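Local coordinates for AB hydrolase-1 domain-containing protein (Streptococcus mutans, PDB 4L9A) that probably hydrolyses carboxylic esters, as an enzyme of the alpha/beta hydrolase fold, at residues 156-161 with 241-246; 143-148 with 248-253; 235-240 with 259-264; 113-118 with 137-142; 120-125 with 223-228. All coordinates share one frame; numbering follows the deposited sequence.

The five contacts illustrate how an alpha/beta hydrolase is assembled around one mixed beta-sheet, here in its parallel part. Along the chain interaction 4 comes first, pairing strands 111-117 and 134-141 near the centre of the molecule; interaction 3, its centre about 10 Å away, continues the same sheet to its outermost strand, 260-263. Interaction 5 crosses interaction 4 in sequence, since helix 120-130 connects the two strands of the latter. Interaction 2 ties helix 146-151 to the loop after helix 244-248, and interaction 1 is nested in the chain loop that interaction 2 closes, their centres about 12 Å apart. Together they join the core sheet, with its presumed catalytic residues, to the helical insertion between strands 134-141 and 235-239.

Interaction 1 of 5, residues 156-161 with 241-246; sequences DLYPQL and SFREKE
Phe242 meets the 156-161 segment through both a face and an edge of its ring. Its CG sits between the backbone N and the carbonyl carbon (chi1 66°), and one face of the ring takes Gln160 CG in a CH-pi contact, 3.4 Å from CG to the Phe242 centroid and almost on the ring normal. The Gln160 amide continues over the same ring, stacked with its plane only 14° away. The Phe242 edge is directed at the face of Tyr158 in a T-shaped pair with centroids 5.3 Å apart and planes at 70°; CE1 of Phe242 lies above the rim of the tyrosine ring. At the far end of Phe242, CZ touches Leu161 CD2 at 3.9 Å. Next, Arg243 crosses Tyr158 at about a right angle, its CG 3.6 Å from Tyr158 CZ, while its NH1 forms a salt bridge to Glu246 OE2 and its NH2 another to Glu142. Finally, Glu246 receives the Tyr158 hydroxyl on OE1, although the modelled length is doubtful because OE1 is crowded in the model. A water also donates to Tyr158 OH, at 2.8 Å, and accepts from Glu246 N. Tyr158 is the N-cap residue of helix 159-167. The contact thus docks a helix of the insertion after strand 134-141, the usual place of the cap in alpha/beta hydrolases, onto the 3-10 turn and first residues leading into helix 244-248.

Interaction 2 of 5, residues 143-148 with 248-253; sequences PTTVMI and LESEYL
Tyr252 and Pro143 form the tightly packed part of this contact. Pro143 CB rests over one face of the tyrosine ring, 3.6 Å from the Tyr252 centroid and offset toward the CZ side, and the two side chains slide past each other in opposite directions. The opposite face has Glu251 CG above its rim. At the edge of the ring, Tyr252 OH donates to Thr144 O over 2.6 Å, approaching from above the carbonyl plane. Thr145 CG2 also lies at the ring edge, 4.0 Å from Tyr252 CE2, and touches Ser250 CB. The ring of Phe138, nearly parallel to that of Tyr252, connects this part to the core sheet.

The other part is looser, more polar and partly hydrated. Here the side chain of Glu251, bent at chi2 (-86°), brings its carboxylate to the start of helix 146-151. OE2 accepts from Val146 N through its syn lone pair, at 2.8 Å, and OE1 accepts a hydrogen bond from a water that in turn accepts from selenomethionine Met147 N. Thr145, the N-cap residue, accepts from Ile148 N with OG1 at 3.0 Å in a nearly straight bond; this hydroxyl also bonds to Glu246. Ser250 makes an ST turn, its OG accepting from Tyr252 N as well as bonding to Tyr247 O.

The first turn of the helix is therefore capped from two chain segments: Thr145 serves one amide, Glu251 a second, and water a third. Such a setting would be expected to stabilise negative charge on Glu251, while the phenol of Tyr252 gives the carbonyl of buried Thr144 a hydrogen-bond donor.

Interaction 3 of 5, residues 235-240 with 259-264; sequences SIVFSE and TKLILC
Ser235 N donates to a side chain where strand pairing would ordinarily offer a carbonyl: Thr259 OG1 accepts at 3.0 Å, and this hydroxyl is also bonded to Asn254. Beyond that point the two segments run parallel in regular register. Ser235 O, Val237 O and Ser239 O accept from Lys260, Ile262 and Cys264, while Lys260 O and Ile262 O accept from Val237 and Ser239; the bond from Ile262 N to Val237 O is 2.7 Å and almost straight, at 176°. The side chains differ between faces. On the one carrying Phe238, Ile262 lies alongside the ring and points the same way, with CB 3.6 Å from Phe238 CD2 and CG1 over the ring face. Cys264 SG, set between its backbone N and carbonyl carbon (chi1 64°), thereby reaches that ring's edge, in plane, 3.9 Å from Phe238 CD2; helix 275-287 covers this side. On the other face Val237 CG1 meets Leu261 CD1 at 3.8 Å, next to helix 244-248. The strands belong to a beta-alpha-beta unit whose connecting helix is 244-248 and whose second strand is the sheet's outermost. Backbone bonds thus fix the register, whereas Thr259 extends the pairing by one side-chain bond.

Interaction 4 of 5, residues 113-118 with 137-142; sequences LLCVHS and GFIGLE
Leu141 O accepts a hydrogen bond from Ser118 N at 3.1 Å and a CA-H...O contact from His117 CA, and His117 CD2 lies 3.2 Å from it. His117 CG is anti to the backbone N (chi1 180°), and its side chain crosses that of Leu141 at about a right angle. Behind this end the parallel strands exchange regular bonds, including Ile139 N to Leu114 O at 2.8 Å and Leu141 N to Val116 O at 2.9 Å. Packing differs by face. Val116 CG2 meets the CE1-CZ side of Phe138, 3.6 Å from CZ, across side chains that cross near a right angle; Cys115 SG touches Leu141 CD2 at 3.7 Å on the other face, toward helix 275-287. Gly140 has no side chain where a CB would run into the Phe138 ring.

Beyond the strands, Glu142 bonds to His268 and Arg243, and Ser118 makes a weak bond to the same histidine. Ser118 has phi 55° and psi -124°, the strained backbone of a sharp turn between strand 111-117 and helix 120-130. This is the nucleophile elbow of the alpha/beta hydrolase fold, and Ser118, His268 and Glu142 are placed as a probable catalytic triad.

Interaction 5 of 5, residues 120-125 with 223-228; sequences GGFAAL and EDFKTG
Helix 120-130, which follows the nucleophile elbow in this alpha/beta hydrolase fold, here packs its first turns against the loop 223-228 ahead of strand 235-239. Two aromatic rings carry the apolar contact at the start of the helix. Phe122 and Phe225 meet obliquely, CE1 of Phe122 lying 3.6 Å from CE1 of Phe225, with centroids 5.5 Å apart and planes at 48°. In Phe122, CG is anti to the carbonyl carbon (chi1 -72°), which starts the side chain on its path to the loop. Val146 of helix 146-151 touches both rings, and Tyr149 meets Phe225 as well, so the pair belongs to a larger apolar cluster that includes helix 146-151.

One helical turn on, Leu125 takes over. Its CD2 lies 4.0 Å from Gly228 C, and its CD1 comes near Thr227 O; in return the methyl CG2 of Thr227 rests 3.8 Å from Leu125 O. No direct hydrogen bond spans the two segments, and waters make the polar connections instead. One donates to Phe122 O and to Asp224 O. The other donates to Leu125 O at 2.6 Å and to Gly228 O at 3.0 Å.

Interaction 1 of 5, residues 156-161 with 241-246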
# COMPACT_ATOMS: atom_id res chain seq x y z
N ASP A 156 -0.56 -2.48 22.57
CA ASP A 156 -1.15 -1.85 23.75
C ASP A 156 -1.15 -0.32 23.65
O ASP A 156 -1.88 0.35 24.39
CB ASP A 156 -0.49 -2.30 25.07
CG ASP A 156 -0.85 -3.72 25.45
OD1 ASP A 156 -1.14 -4.51 24.54
OD2 ASP A 156 -0.85 -4.04 26.66
N LEU A 157 -0.33 0.23 22.76
CA LEU A 157 -0.35 1.67 22.49
C LEU A 157 -1.80 2.11 22.32
O LEU A 157 -2.26 3.06 22.95
CB LEU A 157 0.43 1.99 21.22
CG LEU A 157 1.02 3.39 21.03
CD1 LEU A 157 1.45 3.58 19.58
CD2 LEU A 157 0.06 4.50 21.45
N TYR A 158 -2.50 1.40 21.44
CA TYR A 158 -3.93 1.56 21.26
C TYR A 158 -4.61 0.36 21.89
O TYR A 158 -4.42 -0.76 21.42
CB TYR A 158 -4.28 1.61 19.77
CG TYR A 158 -3.92 2.90 19.09
CD1 TYR A 158 -4.59 4.09 19.38
CD2 TYR A 158 -2.91 2.94 18.13
CE1 TYR A 158 -4.26 5.27 18.75
CE2 TYR A 158 -2.58 4.12 17.49
CZ TYR A 158 -3.25 5.28 17.80
OH TYR A 158 -2.92 6.44 17.17
N PRO A 159 -5.38 0.58 22.97
CA PRO A 159 -6.01 -0.60 23.56
C PRO A 159 -6.94 -1.30 22.55
O PRO A 159 -7.08 -2.51 22.61
CB PRO A 159 -6.79 -0.03 24.76
CG PRO A 159 -6.91 1.45 24.48
CD PRO A 159 -5.69 1.82 23.69
N GLN A 160 -7.53 -0.55 21.62
CA GLN A 160 -8.44 -1.19 20.67
C GLN A 160 -7.74 -2.15 19.70
O GLN A 160 -8.29 -3.19 19.35
CB GLN A 160 -9.36 -0.18 19.95
CG GLN A 160 -8.73 1.13 19.46
CD GLN A 160 -8.28 2.05 20.58
OE1 GLN A 160 -7.17 1.93 21.07
NE2 GLN A 160 -9.15 2.98 20.99
N LEU A 161 -6.51 -1.83 19.31
CA LEU A 161 -5.76 -2.74 18.45
C LEU A 161 -5.29 -3.95 19.25
O LEU A 161 -5.28 -5.08 18.73
CB LEU A 161 -4.57 -2.02 17.81
CG LEU A 161 -4.95 -0.89 16.86
CD1 LEU A 161 -3.70 -0.17 16.37
CD2 LEU A 161 -5.76 -1.44 15.67
N SER A 241 -11.12 6.68 13.42
CA SER A 241 -11.11 7.88 14.26
C SER A 241 -10.12 7.83 15.43
O SER A 241 -9.54 8.85 15.79
CB SER A 241 -12.52 8.20 14.80
OG SER A 241 -13.02 7.12 15.56
N PHE A 242 -9.93 6.66 16.04
CA PHE A 242 -9.09 6.61 17.24
C PHE A 242 -7.59 6.89 16.98
O PHE A 242 -6.82 7.10 17.91
CB PHE A 242 -9.29 5.30 18.01
CG PHE A 242 -8.84 4.07 17.28
CD1 PHE A 242 -7.51 3.67 17.32
CD2 PHE A 242 -9.74 3.30 16.56
CE1 PHE A 242 -7.09 2.53 16.65
CE2 PHE A 242 -9.32 2.16 15.88
CZ PHE A 242 -8.00 1.78 15.93
N ARG A 243 -7.20 6.94 15.71
CA ARG A 243 -5.82 7.27 15.36
C ARG A 243 -5.60 8.72 14.94
O ARG A 243 -4.54 9.06 14.42
CB ARG A 243 -5.35 6.35 14.24
CG ARG A 243 -5.14 4.94 14.72
CD ARG A 243 -3.78 4.47 14.31
NE ARG A 243 -3.89 3.57 13.20
CZ ARG A 243 -2.88 3.13 12.46
NH1 ARG A 243 -1.62 3.51 12.69
NH2 ARG A 243 -3.16 2.30 11.49
N GLU A 244 -6.59 9.58 15.18
CA GLU A 244 -6.52 10.95 14.68
C GLU A 244 -5.24 11.72 15.07
O GLU A 244 -4.57 12.30 14.22
CB GLU A 244 -7.76 11.75 15.09
CG GLU A 244 -7.75 13.20 14.63
CD GLU A 244 -8.83 14.04 15.31
OE1 GLU A 244 -9.23 13.70 16.43
OE2 GLU A 244 -9.29 15.02 14.70
N LYS A 245 -4.91 11.72 16.36
CA LYS A 245 -3.76 12.48 16.84
C LYS A 245 -2.44 12.00 16.23
O LYS A 245 -1.60 12.79 15.79
CB LYS A 245 -3.67 12.44 18.37
CG LYS A 245 -2.55 13.30 18.92
CD LYS A 245 -2.52 13.27 20.44
CE LYS A 245 -1.35 14.10 20.96
NZ LYS A 245 -1.37 15.48 20.40
N GLU A 246 -2.26 10.68 16.22
CA GLU A 246 -1.09 10.05 15.61
C GLU A 246 -0.86 10.59 14.19
O GLU A 246 0.23 11.05 13.87
CB GLU A 246 -1.29 8.53 15.60
CG GLU A 246 -0.32 7.76 14.68
CD GLU A 246 -0.74 6.30 14.47
OE1 GLU A 246 -1.74 5.88 15.08
OE2 GLU A 246 -0.07 5.58 13.70
O HOH W 1 -3.70 9.02 17.88

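Interaction 2 of 5, residues 143-148 with 248-253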
# COMPACT_ATOMS: atom_id res chain seq x y z
N PRO A 143 -1.60 4.46 6.49
CA PRO A 143 -0.18 4.22 6.24
C PRO A 143 0.56 4.08 7.57
O PRO A 143 0.25 4.79 8.53
CB PRO A 143 0.27 5.48 5.50
CG PRO A 143 -0.71 6.54 5.92
CD PRO A 143 -2.03 5.82 6.09
N THR A 144 1.52 3.16 7.62
CA THR A 144 2.22 2.86 8.86
C THR A 144 3.11 4.03 9.29
O THR A 144 3.98 4.45 8.53
CB THR A 144 3.07 1.57 8.70
OG1 THR A 144 2.25 0.54 8.13
CG2 THR A 144 3.57 1.10 10.07
N THR A 145 2.87 4.57 10.49
CA THR A 145 3.70 5.65 11.02
C THR A 145 4.91 5.13 11.77
O THR A 145 4.91 4.01 12.29
CB THR A 145 2.93 6.56 12.00
OG1 THR A 145 2.43 5.77 13.09
CG2 THR A 145 1.78 7.28 11.30
N VAL A 146 5.95 5.96 11.84
CA VAL A 146 7.12 5.62 12.62
C VAL A 146 6.69 5.37 14.06
O VAL A 146 7.19 4.46 14.72
CB VAL A 146 8.17 6.75 12.57
CG1 VAL A 146 9.27 6.48 13.58
CG2 VAL A 146 8.74 6.88 11.16
N MSE A 147 5.74 6.16 14.54
CA MSE A 147 5.22 5.96 15.89
C MSE A 147 4.65 4.56 16.10
O MSE A 147 5.08 3.84 17.00
CB MSE A 147 4.16 7.00 16.23
CG MSE A 147 3.73 6.96 17.70
SE MSE A 147 1.92 7.66 17.93
CE MSE A 147 0.93 6.03 17.48
N ILE A 148 3.68 4.17 15.27
CA ILE A 148 3.06 2.87 15.44
C ILE A 148 4.09 1.76 15.19
O ILE A 148 4.07 0.72 15.84
CB ILE A 148 1.80 2.69 14.55
CG1 ILE A 148 0.83 1.67 15.16
CG2 ILE A 148 2.17 2.30 13.12
CD1 ILE A 148 0.19 2.12 16.44
N LEU A 248 -2.32 13.31 12.70
CA LEU A 248 -2.11 14.76 12.74
C LEU A 248 -0.65 15.13 13.01
O LEU A 248 -0.15 16.10 12.47
CB LEU A 248 -3.02 15.41 13.80
CG LEU A 248 -4.50 15.54 13.45
CD1 LEU A 248 -5.23 16.32 14.55
CD2 LEU A 248 -4.67 16.22 12.10
N GLU A 249 0.02 14.34 13.85
CA GLU A 249 1.42 14.61 14.20
C GLU A 249 2.40 13.86 13.31
O GLU A 249 3.61 13.88 13.55
CB GLU A 249 1.70 14.16 15.63
CG GLU A 249 0.98 14.94 16.71
CD GLU A 249 1.22 14.32 18.07
OE1 GLU A 249 1.71 13.17 18.12
OE2 GLU A 249 0.92 14.99 19.09
N SER A 250 1.90 13.19 12.28
CA SER A 250 2.73 12.23 11.55
C SER A 250 3.45 12.83 10.35
O SER A 250 3.18 13.95 9.92
CB SER A 250 1.89 11.06 11.05
OG SER A 250 1.18 11.43 9.88
N GLU A 251 4.35 12.02 9.81
CA GLU A 251 5.12 12.35 8.62
C GLU A 251 4.27 12.34 7.35
O GLU A 251 4.76 12.71 6.27
CB GLU A 251 6.26 11.34 8.47
CG GLU A 251 5.78 9.87 8.42
CD GLU A 251 5.63 9.25 9.82
OE1 GLU A 251 5.33 9.99 10.79
OE2 GLU A 251 5.83 8.03 9.96
N TYR A 252 3.01 11.90 7.44
CA TYR A 252 2.16 11.80 6.25
C TYR A 252 1.34 13.07 6.00
O TYR A 252 0.74 13.25 4.94
CB TYR A 252 1.24 10.58 6.31
CG TYR A 252 1.99 9.26 6.29
CD1 TYR A 252 2.68 8.85 5.14
CD2 TYR A 252 2.04 8.45 7.41
CE1 TYR A 252 3.38 7.66 5.12
CE2 TYR A 252 2.74 7.25 7.40
CZ TYR A 252 3.41 6.86 6.24
OH TYR A 252 4.11 5.67 6.20
N LEU A 253 1.31 13.95 6.99
CA LEU A 253 0.57 15.20 6.87
C LEU A 253 1.49 16.41 6.73
O LEU A 253 2.63 16.39 7.19
CB LEU A 253 -0.41 15.39 8.04
CG LEU A 253 -1.66 14.49 7.98
CD1 LEU A 253 -2.58 14.72 9.18
CD2 LEU A 253 -2.41 14.72 6.69
O HOH W 2 4.88 8.88 13.32

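Interaction 3 of 5, residues 235-240 with 259-264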
# COMPACT_ATOMS: atom_id res chain seq x y z
N SER A 235 -1.60 15.61 0.50
CA SER A 235 -1.73 14.31 1.12
C SER A 235 -3.15 14.12 1.61
O SER A 235 -3.67 14.95 2.36
CB SER A 235 -0.77 14.20 2.31
OG SER A 235 -0.86 12.93 2.93
N ILE A 236 -3.80 13.04 1.19
CA ILE A 236 -5.11 12.70 1.73
C ILE A 236 -4.96 11.40 2.51
O ILE A 236 -4.68 10.34 1.93
CB ILE A 236 -6.19 12.53 0.66
CG1 ILE A 236 -6.19 13.69 -0.34
CG2 ILE A 236 -7.56 12.41 1.32
CD1 ILE A 236 -6.67 14.98 0.24
N VAL A 237 -5.11 11.48 3.83
CA VAL A 237 -4.96 10.30 4.68
C VAL A 237 -6.32 9.90 5.26
O VAL A 237 -7.08 10.75 5.73
CB VAL A 237 -3.92 10.55 5.80
CG1 VAL A 237 -3.91 9.42 6.84
CG2 VAL A 237 -2.54 10.74 5.20
N PHE A 238 -6.62 8.60 5.19
CA PHE A 238 -7.83 8.04 5.77
C PHE A 238 -7.44 7.11 6.90
O PHE A 238 -6.54 6.28 6.75
CB PHE A 238 -8.62 7.21 4.72
CG PHE A 238 -9.16 8.02 3.58
CD1 PHE A 238 -8.33 8.42 2.54
CD2 PHE A 238 -10.50 8.37 3.54
CE1 PHE A 238 -8.83 9.17 1.47
CE2 PHE A 238 -11.00 9.12 2.49
CZ PHE A 238 -10.17 9.53 1.46
N SER A 239 -8.15 7.22 8.01
CA SER A 239 -7.85 6.41 9.18
C SER A 239 -9.09 6.27 10.05
O SER A 239 -9.97 7.14 10.05
CB SER A 239 -6.74 7.08 9.98
OG SER A 239 -6.76 6.65 11.33
N GLU A 240 -9.15 5.19 10.81
CA GLU A 240 -10.15 5.06 11.85
C GLU A 240 -10.00 6.22 12.84
O GLU A 240 -8.89 6.70 13.07
CB GLU A 240 -10.00 3.70 12.56
CG GLU A 240 -10.23 2.50 11.63
CD GLU A 240 -9.81 1.18 12.25
OE1 GLU A 240 -10.63 0.56 12.95
OE2 GLU A 240 -8.64 0.78 12.07
N THR A 259 -4.29 19.18 1.50
CA THR A 259 -4.07 18.04 2.38
C THR A 259 -5.23 17.88 3.35
O THR A 259 -5.70 18.86 3.92
CB THR A 259 -2.76 18.20 3.17
OG1 THR A 259 -1.65 17.95 2.31
CG2 THR A 259 -2.71 17.24 4.35
N LYS A 260 -5.70 16.65 3.54
CA LYS A 260 -6.79 16.36 4.49
C LYS A 260 -6.55 15.08 5.29
O LYS A 260 -5.93 14.13 4.80
CB LYS A 260 -8.14 16.20 3.77
CG LYS A 260 -8.54 17.35 2.85
CD LYS A 260 -9.99 17.20 2.40
CE LYS A 260 -10.42 18.35 1.49
NZ LYS A 260 -9.92 19.64 2.01
N LEU A 261 -7.04 15.06 6.52
CA LEU A 261 -7.15 13.82 7.28
C LEU A 261 -8.64 13.48 7.39
O LEU A 261 -9.41 14.25 7.95
CB LEU A 261 -6.53 13.96 8.67
CG LEU A 261 -6.72 12.79 9.64
CD1 LEU A 261 -6.08 11.52 9.08
CD2 LEU A 261 -6.17 13.13 11.03
N ILE A 262 -9.02 12.34 6.83
CA ILE A 262 -10.40 11.88 6.82
C ILE A 262 -10.57 10.73 7.81
O ILE A 262 -9.93 9.69 7.67
CB ILE A 262 -10.82 11.40 5.40
CG1 ILE A 262 -10.59 12.50 4.37
CG2 ILE A 262 -12.29 10.95 5.39
CD1 ILE A 262 -11.17 13.87 4.79
N LEU A 263 -11.41 10.92 8.82
CA LEU A 263 -11.66 9.86 9.80
C LEU A 263 -12.89 9.05 9.38
O LEU A 263 -13.96 9.62 9.18
CB LEU A 263 -11.84 10.43 11.22
CG LEU A 263 -10.72 11.29 11.82
CD1 LEU A 263 -11.01 11.69 13.29
CD2 LEU A 263 -9.40 10.55 11.71
N CYS A 264 -12.73 7.74 9.24
CA CYS A 264 -13.82 6.86 8.79
C CYS A 264 -13.43 5.40 9.02
O CYS A 264 -12.27 5.10 9.32
CB CYS A 264 -14.09 7.08 7.30
SG CYS A 264 -12.67 6.62 6.25

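Interaction 4 of 5, residues 113-118 with 137-142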
# COMPACT_ATOMS: atom_id res chain seq x y z
N LEU A 113 0.27 9.78 -8.80
CA LEU A 113 -0.15 9.83 -7.40
C LEU A 113 0.12 8.46 -6.82
O LEU A 113 -0.06 7.44 -7.49
CB LEU A 113 -1.63 10.17 -7.26
CG LEU A 113 -2.03 11.62 -7.55
CD1 LEU A 113 -2.20 11.82 -9.05
CD2 LEU A 113 -3.33 11.95 -6.82
N LEU A 114 0.59 8.43 -5.58
CA LEU A 114 0.80 7.18 -4.86
C LEU A 114 -0.41 6.90 -3.98
O LEU A 114 -0.88 7.79 -3.27
CB LEU A 114 2.04 7.29 -3.98
CG LEU A 114 3.34 6.80 -4.61
CD1 LEU A 114 4.56 7.29 -3.84
CD2 LEU A 114 3.31 5.28 -4.71
N CYS A 115 -0.90 5.67 -4.03
CA CYS A 115 -1.99 5.24 -3.16
C CYS A 115 -1.51 3.99 -2.45
O CYS A 115 -1.20 2.98 -3.09
CB CYS A 115 -3.26 4.94 -3.98
SG CYS A 115 -4.70 4.36 -2.99
N VAL A 116 -1.42 4.05 -1.13
CA VAL A 116 -0.84 2.93 -0.40
C VAL A 116 -1.68 2.55 0.80
O VAL A 116 -2.44 3.38 1.34
CB VAL A 116 0.60 3.24 0.07
CG1 VAL A 116 1.40 3.86 -1.05
CG2 VAL A 116 0.59 4.19 1.30
N HIS A 117 -1.53 1.30 1.22
CA HIS A 117 -2.09 0.83 2.48
C HIS A 117 -0.96 0.49 3.42
O HIS A 117 0.05 -0.10 3.01
CB HIS A 117 -2.97 -0.40 2.24
CG HIS A 117 -3.58 -0.95 3.48
ND1 HIS A 117 -3.39 -2.26 3.90
CD2 HIS A 117 -4.38 -0.38 4.41
CE1 HIS A 117 -4.05 -2.46 5.02
NE2 HIS A 117 -4.66 -1.33 5.36
N SER A 118 -1.08 0.89 4.69
CA SER A 118 -0.24 0.34 5.73
C SER A 118 1.26 0.49 5.43
O SER A 118 1.75 1.60 5.19
CB SER A 118 -0.61 -1.14 5.93
OG SER A 118 -0.14 -1.64 7.16
N GLY A 137 0.27 13.82 -5.65
CA GLY A 137 -0.53 13.56 -4.47
C GLY A 137 -0.22 12.24 -3.81
O GLY A 137 0.25 11.29 -4.45
N PHE A 138 -0.48 12.19 -2.51
CA PHE A 138 -0.37 10.95 -1.75
C PHE A 138 -1.73 10.60 -1.19
O PHE A 138 -2.41 11.45 -0.63
CB PHE A 138 0.64 11.12 -0.61
CG PHE A 138 0.72 9.92 0.31
CD1 PHE A 138 1.39 8.77 -0.09
CD2 PHE A 138 0.13 9.96 1.57
CE1 PHE A 138 1.47 7.66 0.75
CE2 PHE A 138 0.20 8.86 2.41
CZ PHE A 138 0.87 7.71 2.00
N ILE A 139 -2.14 9.35 -1.36
CA ILE A 139 -3.40 8.86 -0.82
C ILE A 139 -3.08 7.71 0.12
O ILE A 139 -2.64 6.64 -0.31
CB ILE A 139 -4.36 8.36 -1.92
CG1 ILE A 139 -4.47 9.39 -3.06
CG2 ILE A 139 -5.72 8.03 -1.34
CD1 ILE A 139 -5.02 10.74 -2.63
N GLY A 140 -3.26 7.91 1.42
CA GLY A 140 -2.84 6.87 2.34
C GLY A 140 -4.01 6.27 3.10
O GLY A 140 -4.79 6.98 3.72
N LEU A 141 -4.12 4.95 3.03
CA LEU A 141 -5.09 4.24 3.83
C LEU A 141 -4.36 3.65 5.04
O LEU A 141 -3.64 2.67 4.91
CB LEU A 141 -5.77 3.14 3.01
CG LEU A 141 -6.54 3.57 1.75
CD1 LEU A 141 -7.31 4.88 1.95
CD2 LEU A 141 -5.59 3.68 0.55
N GLU A 142 -4.55 4.27 6.21
CA GLU A 142 -3.79 3.91 7.42
C GLU A 142 -2.32 3.55 7.15
O GLU A 142 -1.84 2.47 7.51
CB GLU A 142 -4.52 2.81 8.21
CG GLU A 142 -5.78 3.39 8.90
CD GLU A 142 -6.36 2.52 9.99
OE1 GLU A 142 -5.84 1.40 10.24
OE2 GLU A 142 -7.36 2.95 10.61

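Interaction 5 of 5, residues 120-125 with 223-228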
# COMPACT_ATOMS: atom_id res chain seq x y z
N GLY A 120 3.12 0.07 3.03
CA GLY A 120 3.46 0.73 1.78
C GLY A 120 3.82 2.20 1.96
O GLY A 120 4.43 2.82 1.08
N GLY A 121 3.44 2.77 3.11
CA GLY A 121 3.78 4.16 3.40
C GLY A 121 5.28 4.44 3.43
O GLY A 121 5.72 5.51 2.99
N PHE A 122 6.06 3.50 3.95
CA PHE A 122 7.51 3.74 4.08
C PHE A 122 8.20 3.91 2.73
O PHE A 122 8.94 4.87 2.51
CB PHE A 122 8.17 2.65 4.93
CG PHE A 122 7.82 2.74 6.41
CD1 PHE A 122 8.21 3.84 7.15
CD2 PHE A 122 7.11 1.73 7.04
CE1 PHE A 122 7.89 3.93 8.50
CE2 PHE A 122 6.79 1.83 8.41
CZ PHE A 122 7.18 2.92 9.12
N ALA A 123 7.96 2.98 1.81
CA ALA A 123 8.49 3.13 0.45
C ALA A 123 7.96 4.42 -0.18
O ALA A 123 8.71 5.14 -0.82
CB ALA A 123 8.12 1.91 -0.41
N ALA A 124 6.67 4.69 0.01
CA ALA A 124 6.04 5.84 -0.64
C ALA A 124 6.75 7.15 -0.30
O ALA A 124 6.95 8.00 -1.16
CB ALA A 124 4.55 5.91 -0.25
N LEU A 125 7.12 7.31 0.97
CA LEU A 125 7.79 8.54 1.37
C LEU A 125 9.12 8.72 0.63
O LEU A 125 9.45 9.81 0.18
CB LEU A 125 7.99 8.56 2.89
CG LEU A 125 6.67 8.72 3.66
CD1 LEU A 125 6.85 8.29 5.11
CD2 LEU A 125 6.20 10.18 3.56
N GLU A 223 17.51 4.98 9.70
CA GLU A 223 17.76 5.77 8.50
C GLU A 223 16.54 5.84 7.59
O GLU A 223 16.46 6.68 6.70
CB GLU A 223 18.96 5.21 7.74
CG GLU A 223 20.22 6.05 7.86
CD GLU A 223 19.95 7.53 7.67
OE1 GLU A 223 20.18 8.30 8.63
OE2 GLU A 223 19.50 7.93 6.58
N ASP A 224 15.58 4.94 7.82
CA ASP A 224 14.37 4.89 7.01
C ASP A 224 13.26 5.75 7.61
O ASP A 224 12.14 5.80 7.07
CB ASP A 224 13.89 3.45 6.89
CG ASP A 224 14.92 2.56 6.22
OD1 ASP A 224 15.44 2.96 5.16
OD2 ASP A 224 15.23 1.48 6.78
N PHE A 225 13.56 6.43 8.71
CA PHE A 225 12.52 7.15 9.44
C PHE A 225 12.74 8.66 9.44
O PHE A 225 12.20 9.38 10.30
CB PHE A 225 12.46 6.64 10.89
CG PHE A 225 12.12 5.19 11.01
CD1 PHE A 225 11.32 4.57 10.06
CD2 PHE A 225 12.63 4.43 12.05
CE1 PHE A 225 11.00 3.23 10.17
CE2 PHE A 225 12.32 3.09 12.16
CZ PHE A 225 11.50 2.49 11.22
N LYS A 226 13.52 9.16 8.48
CA LYS A 226 13.95 10.55 8.51
C LYS A 226 13.33 11.40 7.41
O LYS A 226 13.77 12.53 7.16
CB LYS A 226 15.48 10.64 8.43
CG LYS A 226 16.22 9.95 9.57
CD LYS A 226 17.74 10.11 9.43
CE LYS A 226 18.50 9.34 10.51
NZ LYS A 226 18.22 9.84 11.88
N THR A 227 12.30 10.86 6.76
CA THR A 227 11.70 11.49 5.60
C THR A 227 10.23 11.78 5.87
O THR A 227 9.48 10.89 6.27
CB THR A 227 11.78 10.56 4.36
OG1 THR A 227 13.13 10.10 4.20
CG2 THR A 227 11.33 11.28 3.10
N GLY A 228 9.81 13.02 5.64
CA GLY A 228 8.40 13.34 5.67
C GLY A 228 7.96 13.71 4.26
O GLY A 228 8.78 13.76 3.36
O HOH W 3 10.32 6.21 4.57
O HOH W 4 8.48 12.16 0.87